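Local coordinates for hypothetical protein AF1796 (PDB 1VIM), which is of unknown function but probably binds a carbohydrate derivative, perhaps a sugar phosphate, and may act as an isomerase, at residues 18-23 with 145-150; 138-143 with 167-172; 59-64 with 94-99. All coordinates share one frame; numbering follows the deposited sequence. Where two conformers were deposited one is given.

Contact 1: residues 18-23 with 145-150; sequences LEVVSE and KQERDE
Val20 and Glu147 make the closer half of this thin contact, with CG1 of Val20 4.1 Å from OE2 of Glu147, while Glu23 and Gln146 meet at its wetter side. The CA atoms of Val20 and Glu147 are 10.5 Å apart, so only side chains bridge the gap. Glu147 reaches across with an extended chain, its CG anti to the carbonyl carbon (chi1 -73°). Its carboxylate is spoken for elsewhere: OE2 is hydrogen-bonded to NE2 of His24, and OE1 to the backbone N of Met144, which together limit how the group can turn. The valine therefore touches an oxygen already engaged, and it also packs on the apolar Leu152 and Leu155 of helix 149-155 and on Met161. In fold terms, the long N-terminal helix 12-31 is here laid against the loop that leads from the last strand of the SIS sheet into helix 149-155, Arg148 being the N-cap residue of that helix. Toward solvent the join is indirect. Glu23 OE2 and Gln146 OE1 stand 4.3 Å apart, two acceptors that cannot bond each other, and one water donates to both, at 3.0 Å from Glu23 OE2 and 2.7 Å from Gln146 OE1.

Contact 2: residues 138-143 with 167-172; sequences MVVKGK and MIFLDA
Val140 and Phe169 mark the closest backbone approach, their CA atoms 7.8 Å apart, where the end of strand 136-139 and the residues after it pass helix 160-181. Across that gap the Phe169 ring does most of the work, and it accounts for about half of the 142 Å² buried between the two segments. With CG anti to the backbone N (chi1 166°), the ring is carried off the helix toward the strand, where Met138 comes to meet it from the opposite direction. The methionine bends at chi2 (70°) and again at chi3, which wraps it round the outer end of the ring: CG lies 3.6 Å from CZ of Phe169, and the terminal CE is 4.0 Å from CE1 of the same ring. Its sulfur makes a Met-aromatic contact, with SD 4.6 Å from the ring centroid and 52° off the ring normal, an oblique approach. Val140 crosses the phenylalanine obliquely nearer its root, CG2 standing 4.0 Å from CD2 of Phe169. A leucine in place of Phe169 would probably leave the sulfur of Met138 without its aromatic partner and open a gap between the helix and the pair Met138 and Val140. Ile32 and Val37 pack on both Met138 and Phe169, so helix 34-46 and the loop before it help enclose the ring, beside the outermost strand within the chain of the parallel alpha/beta SIS sheet. All three touching residues are buried and their contacts are apolar or sulfur-aromatic; the chemistry thus implies that burial and shape, with the polarisable sulfur beside the ring, hold the strand end and the residues after it to the helix, without a charge or polar bond between them.

Contact 3: residues 59-64 with 94-99; sequences GYIAKA and VGISGS. Unlike the reference sequence in segment 94-99: Gly95 (reference Ala).
Ile96 sends its CD1 methyl onto the backbone of helix 56-71 at Ala62, and the other side-chain contacts are arranged round that methyl. CD1 of Ile96 lies 3.6 Å from CA of Ala62 and 3.8 Å from its CB, so it rests against the helix main chain as well as a methyl group. The small alanine is consistent with this closeness: the CA atoms of Ala62 and Ile96 are just 6.7 Å apart. In the conformer given, one of two deposited, Ile61 meets the same methyl obliquely, its CG2 branch 3.9 Å from CD1 of Ile96. On the strand, CG1 of Ile96 stands anti to the carbonyl carbon (chi1 -57°) and chi2 is extended (178°), which sets CD1 at the far end of the side chain, against the helix. The geometry is that of a helix packed on a parallel sheet in the alpha/beta fold of SIS domains. Strand 92-96 is the middle one of the five, hydrogen-bonded through its backbone to strands 50-53 and 118-123. Ala62 also touches Val52 of the former, while Leu170 of helix 160-181 packs on both isoleucines, placing the two helices side by side over this part of the sheet.

Contacts 2 and 3 are core, with every touching residue buried and their centres 10 Å apart; contact 1 is a surface contact 20 Å from the centre of the chain. The core pair each join a strand region of one parallel sheet to a helix, contact 3 at its middle strand and contact 2 at the outermost strand within the chain. They meet through helix 160-181, where SD of Met167 lies 3.8 Å from CB of Ala64. Contact 1 adjoins contact 2 through Lys143, whose NZ hydrogen-bonds to Glu147 O. Chemistry follows place: aliphatic in contact 3, aromatic and sulfur in contact 2, a methyl against a carboxylate, plus a bridging water, in contact 1.

Contact 1: residues 18-23 with 145-150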
# COMPACT_ATOMS: atom_id res chain seq x y z
N LEU A 18 -14.39 26.03 -2.93
CA LEU A 18 -13.78 26.50 -1.71
C LEU A 18 -14.76 27.21 -0.79
O LEU A 18 -14.69 27.05 0.42
CB LEU A 18 -12.59 27.41 -2.03
CG LEU A 18 -11.43 26.75 -2.77
CD1 LEU A 18 -10.36 27.76 -3.12
CD2 LEU A 18 -10.86 25.58 -1.98
N GLU A 19 -15.71 27.94 -1.37
CA GLU A 19 -16.76 28.57 -0.56
C GLU A 19 -17.57 27.50 0.14
O GLU A 19 -17.85 27.62 1.33
CB GLU A 19 -17.68 29.45 -1.41
CG GLU A 19 -18.69 30.31 -0.62
CD GLU A 19 -19.85 29.56 0.03
OE1 GLU A 19 -20.42 28.67 -0.60
OE2 GLU A 19 -20.22 29.88 1.21
N VAL A 20 -17.94 26.44 -0.57
CA VAL A 20 -18.71 25.35 0.04
C VAL A 20 -17.92 24.70 1.18
O VAL A 20 -18.48 24.48 2.25
CB VAL A 20 -19.14 24.30 -1.00
CG1 VAL A 20 -19.81 23.09 -0.32
CG2 VAL A 20 -20.05 24.93 -2.01
N VAL A 21 -16.62 24.44 0.97
CA VAL A 21 -15.80 23.88 2.04
C VAL A 21 -15.84 24.79 3.28
O VAL A 21 -16.04 24.29 4.39
CB VAL A 21 -14.34 23.65 1.56
CG1 VAL A 21 -13.43 23.23 2.74
CG2 VAL A 21 -14.34 22.56 0.53
N SER A 22 -15.69 26.12 3.08
CA SER A 22 -15.77 27.09 4.18
C SER A 22 -17.08 26.93 4.95
O SER A 22 -17.08 26.88 6.21
CB SER A 22 -15.70 28.50 3.62
OG SER A 22 -14.38 28.82 3.30
N GLU A 23 -18.18 26.80 4.23
CA GLU A 23 -19.48 26.70 4.88
C GLU A 23 -19.59 25.41 5.66
O GLU A 23 -20.16 25.38 6.75
CB GLU A 23 -20.60 26.80 3.84
CG GLU A 23 -22.00 26.76 4.43
CD GLU A 23 -22.42 28.06 5.10
OE1 GLU A 23 -21.64 29.03 5.13
OE2 GLU A 23 -23.57 28.08 5.61
N LYS A 145 -28.35 19.67 5.90
CA LYS A 145 -29.81 19.64 5.89
C LYS A 145 -30.38 20.47 4.73
O LYS A 145 -31.25 20.00 3.98
CB LYS A 145 -30.34 20.12 7.26
CG LYS A 145 -31.78 20.65 7.29
N GLN A 146 -29.85 21.67 4.58
CA GLN A 146 -30.37 22.64 3.62
C GLN A 146 -29.86 22.41 2.19
O GLN A 146 -30.30 23.10 1.27
CB GLN A 146 -30.05 24.07 4.07
CG GLN A 146 -28.53 24.48 3.98
CD GLN A 146 -28.21 25.90 4.50
OE1 GLN A 146 -27.22 26.51 4.07
NE2 GLN A 146 -29.02 26.41 5.41
N GLU A 147 -28.93 21.46 1.99
CA GLU A 147 -28.38 21.22 0.65
C GLU A 147 -29.07 20.12 -0.13
O GLU A 147 -29.42 19.10 0.43
CB GLU A 147 -26.90 20.85 0.76
CG GLU A 147 -25.98 22.01 1.11
CD GLU A 147 -24.56 21.56 1.35
OE1 GLU A 147 -24.36 20.45 1.89
OE2 GLU A 147 -23.64 22.31 0.97
N ARG A 148 -29.20 20.31 -1.44
CA ARG A 148 -29.61 19.24 -2.37
C ARG A 148 -28.38 18.45 -2.78
O ARG A 148 -27.34 19.02 -3.16
CB ARG A 148 -30.28 19.83 -3.60
CG ARG A 148 -31.68 20.38 -3.35
CD ARG A 148 -32.43 20.73 -4.65
NE ARG A 148 -32.80 19.55 -5.44
CZ ARG A 148 -33.88 18.79 -5.23
NH1 ARG A 148 -34.72 19.08 -4.24
NH2 ARG A 148 -34.12 17.74 -6.01
N ASP A 149 -28.49 17.12 -2.73
CA ASP A 149 -27.35 16.29 -3.05
C ASP A 149 -26.85 16.47 -4.47
O ASP A 149 -25.63 16.51 -4.69
CB ASP A 149 -27.67 14.82 -2.78
CG ASP A 149 -26.45 13.96 -2.88
OD1 ASP A 149 -26.27 13.34 -3.94
OD2 ASP A 149 -25.61 13.90 -1.97
N GLU A 150 -27.76 16.62 -5.43
CA GLU A 150 -27.38 16.77 -6.83
C GLU A 150 -26.54 18.01 -7.07
O GLU A 150 -25.63 18.01 -7.90
CB GLU A 150 -28.64 16.76 -7.71
CG GLU A 150 -29.92 17.25 -7.02
CD GLU A 150 -30.58 16.19 -6.16
OE1 GLU A 150 -31.07 15.17 -6.71
OE2 GLU A 150 -30.62 16.35 -4.92
O HOH W 1 -26.18 29.03 4.41

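Contact 2: residues 138-143 with 167-172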
# COMPACT_ATOMS: atom_id res chain seq x y z
N MET A 138 -19.79 8.81 15.69
CA MET A 138 -19.27 10.15 15.57
C MET A 138 -19.75 10.72 14.24
O MET A 138 -19.23 10.37 13.17
CB MET A 138 -17.74 10.11 15.70
CG MET A 138 -17.06 11.45 15.67
SD MET A 138 -17.38 12.42 17.19
CE MET A 138 -18.19 13.78 16.49
N VAL A 139 -20.80 11.53 14.30
CA VAL A 139 -21.45 12.00 13.09
C VAL A 139 -20.72 13.19 12.53
O VAL A 139 -20.56 14.21 13.18
CB VAL A 139 -22.92 12.34 13.34
CG1 VAL A 139 -23.56 12.81 12.04
CG2 VAL A 139 -23.65 11.11 13.88
N VAL A 140 -20.23 13.02 11.31
CA VAL A 140 -19.60 14.08 10.54
C VAL A 140 -20.30 14.07 9.21
O VAL A 140 -20.14 13.13 8.44
CB VAL A 140 -18.07 13.82 10.37
CG1 VAL A 140 -17.44 14.92 9.58
CG2 VAL A 140 -17.38 13.70 11.77
N LYS A 141 -21.13 15.07 8.95
CA LYS A 141 -21.94 15.10 7.71
C LYS A 141 -21.14 15.42 6.48
O LYS A 141 -20.20 16.22 6.54
CB LYS A 141 -23.00 16.21 7.80
CG LYS A 141 -23.87 16.18 9.01
CD LYS A 141 -24.70 14.91 9.04
CE LYS A 141 -25.85 14.96 8.05
NZ LYS A 141 -26.32 13.59 7.65
N GLY A 142 -21.54 14.86 5.35
CA GLY A 142 -21.10 15.36 4.06
C GLY A 142 -22.09 16.42 3.60
O GLY A 142 -21.76 17.58 3.55
N LYS A 143 -23.29 15.99 3.25
CA LYS A 143 -24.36 16.91 2.85
C LYS A 143 -25.08 17.52 4.06
O LYS A 143 -25.41 16.80 5.04
CB LYS A 143 -25.36 16.17 1.96
CG LYS A 143 -26.47 17.08 1.41
CD LYS A 143 -27.60 16.27 0.77
CE LYS A 143 -28.72 15.94 1.75
NZ LYS A 143 -29.44 17.10 2.37
N MET A 167 -11.57 14.38 7.50
CA MET A 167 -10.15 14.63 7.68
C MET A 167 -9.93 15.80 8.62
O MET A 167 -9.10 15.72 9.55
CB MET A 167 -9.48 14.90 6.33
CG MET A 167 -7.94 14.92 6.42
SD MET A 167 -7.10 13.34 6.96
CE MET A 167 -6.92 13.47 8.83
N ILE A 168 -10.66 16.88 8.41
CA ILE A 168 -10.49 18.07 9.23
C ILE A 168 -10.90 17.78 10.68
O ILE A 168 -10.20 18.16 11.63
CB ILE A 168 -11.32 19.23 8.63
CG1 ILE A 168 -10.65 19.74 7.36
CG2 ILE A 168 -11.45 20.37 9.65
CD1 ILE A 168 -11.56 20.56 6.46
N PHE A 169 -12.02 17.07 10.85
CA PHE A 169 -12.43 16.63 12.17
C PHE A 169 -11.36 15.81 12.88
O PHE A 169 -11.08 16.02 14.07
CB PHE A 169 -13.74 15.83 12.13
CG PHE A 169 -14.00 15.11 13.40
CD1 PHE A 169 -14.33 15.81 14.56
CD2 PHE A 169 -13.81 13.74 13.47
CE1 PHE A 169 -14.50 15.12 15.75
CE2 PHE A 169 -14.00 13.05 14.65
CZ PHE A 169 -14.34 13.74 15.79
N LEU A 170 -10.79 14.83 12.18
CA LEU A 170 -9.79 13.95 12.83
C LEU A 170 -8.53 14.74 13.21
O LEU A 170 -7.92 14.47 14.26
CB LEU A 170 -9.49 12.75 11.94
CG LEU A 170 -10.70 11.80 11.86
CD1 LEU A 170 -10.53 10.77 10.73
CD2 LEU A 170 -10.96 11.11 13.17
N ASP A 171 -8.15 15.72 12.39
CA ASP A 171 -7.02 16.57 12.77
C ASP A 171 -7.39 17.48 13.96
O ASP A 171 -6.55 17.74 14.84
CB ASP A 171 -6.55 17.45 11.62
CG ASP A 171 -5.76 16.70 10.61
OD1 ASP A 171 -5.03 15.75 10.95
OD2 ASP A 171 -5.80 17.04 9.41
N ALA A 172 -8.65 17.89 14.04
CA ALA A 172 -9.13 18.65 15.20
C ALA A 172 -9.09 17.80 16.47
O ALA A 172 -8.74 18.28 17.57
CB ALA A 172 -10.53 19.18 14.97

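Contact 3: residues 59-64 with 94-99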
# COMPACT_ATOMS: atom_id res chain seq x y z
N GLY A 59 -10.05 5.24 3.26
CA GLY A 59 -8.88 4.52 3.73
C GLY A 59 -7.66 5.42 3.87
O GLY A 59 -6.87 5.25 4.79
N TYR A 60 -7.49 6.36 2.96
CA TYR A 60 -6.38 7.30 3.05
C TYR A 60 -6.55 8.23 4.24
O TYR A 60 -5.55 8.57 4.90
CB TYR A 60 -6.20 8.11 1.75
CG TYR A 60 -6.15 7.25 0.50
CD1 TYR A 60 -5.58 5.96 0.51
CD2 TYR A 60 -6.71 7.72 -0.68
CE1 TYR A 60 -5.59 5.17 -0.66
CE2 TYR A 60 -6.74 6.94 -1.84
CZ TYR A 60 -6.17 5.69 -1.81
OH TYR A 60 -6.24 4.93 -2.95
N ILE A 61 -7.79 8.60 4.55
CA ILE A 61 -8.05 9.40 5.75
C ILE A 61 -7.75 8.58 7.00
O ILE A 61 -7.14 9.08 7.95
CB ILE A 61 -9.53 9.84 5.75
CG1 ILE A 61 -9.85 10.70 4.53
CG2 ILE A 61 -9.90 10.51 7.08
CD1 ILE A 61 -11.27 11.01 4.41
N ALA A 62 -8.16 7.31 7.00
CA ALA A 62 -7.92 6.42 8.12
C ALA A 62 -6.41 6.29 8.36
O ALA A 62 -5.97 6.33 9.51
CB ALA A 62 -8.54 5.07 7.86
N LYS A 63 -5.63 6.14 7.28
CA LYS A 63 -4.18 6.06 7.40
C LYS A 63 -3.58 7.35 7.94
O LYS A 63 -2.72 7.32 8.82
CB LYS A 63 -3.52 5.66 6.08
CG LYS A 63 -3.68 4.20 5.73
CD LYS A 63 -3.01 3.88 4.39
CE LYS A 63 -2.82 2.36 4.35
NZ LYS A 63 -1.93 1.96 3.21
N ALA A 64 -4.06 8.50 7.47
CA ALA A 64 -3.55 9.76 7.98
C ALA A 64 -3.80 9.88 9.48
O ALA A 64 -2.91 10.32 10.23
CB ALA A 64 -4.18 10.92 7.27
N VAL A 94 -11.76 1.85 14.58
CA VAL A 94 -12.33 3.10 14.10
C VAL A 94 -12.58 2.90 12.61
O VAL A 94 -11.64 2.74 11.83
CB VAL A 94 -11.39 4.31 14.32
CG1 VAL A 94 -12.06 5.59 13.79
CG2 VAL A 94 -11.03 4.44 15.83
N GLY A 95 -13.84 2.92 12.21
CA GLY A 95 -14.23 2.75 10.82
C GLY A 95 -14.73 4.05 10.25
O GLY A 95 -15.57 4.72 10.84
N ILE A 96 -14.22 4.42 9.09
CA ILE A 96 -14.59 5.67 8.43
C ILE A 96 -15.34 5.36 7.16
O ILE A 96 -14.83 4.69 6.27
CB ILE A 96 -13.32 6.47 8.09
CG1 ILE A 96 -12.50 6.72 9.35
CG2 ILE A 96 -13.69 7.79 7.40
CD1 ILE A 96 -11.21 7.45 9.09
N SER A 97 -16.59 5.80 7.09
CA SER A 97 -17.47 5.56 5.93
C SER A 97 -18.53 6.62 5.88
O SER A 97 -19.31 6.73 6.82
CB SER A 97 -18.13 4.19 6.06
OG SER A 97 -19.17 4.01 5.09
N GLY A 98 -18.59 7.38 4.79
CA GLY A 98 -19.56 8.45 4.69
C GLY A 98 -21.00 7.98 4.82
O GLY A 98 -21.79 8.48 5.64
N SER A 99 -21.33 6.97 4.01
CA SER A 99 -22.67 6.41 4.01
C SER A 99 -22.91 5.48 5.18
O SER A 99 -24.06 5.25 5.55
CB SER A 99 -22.89 5.61 2.73
OG SER A 99 -22.04 4.47 2.71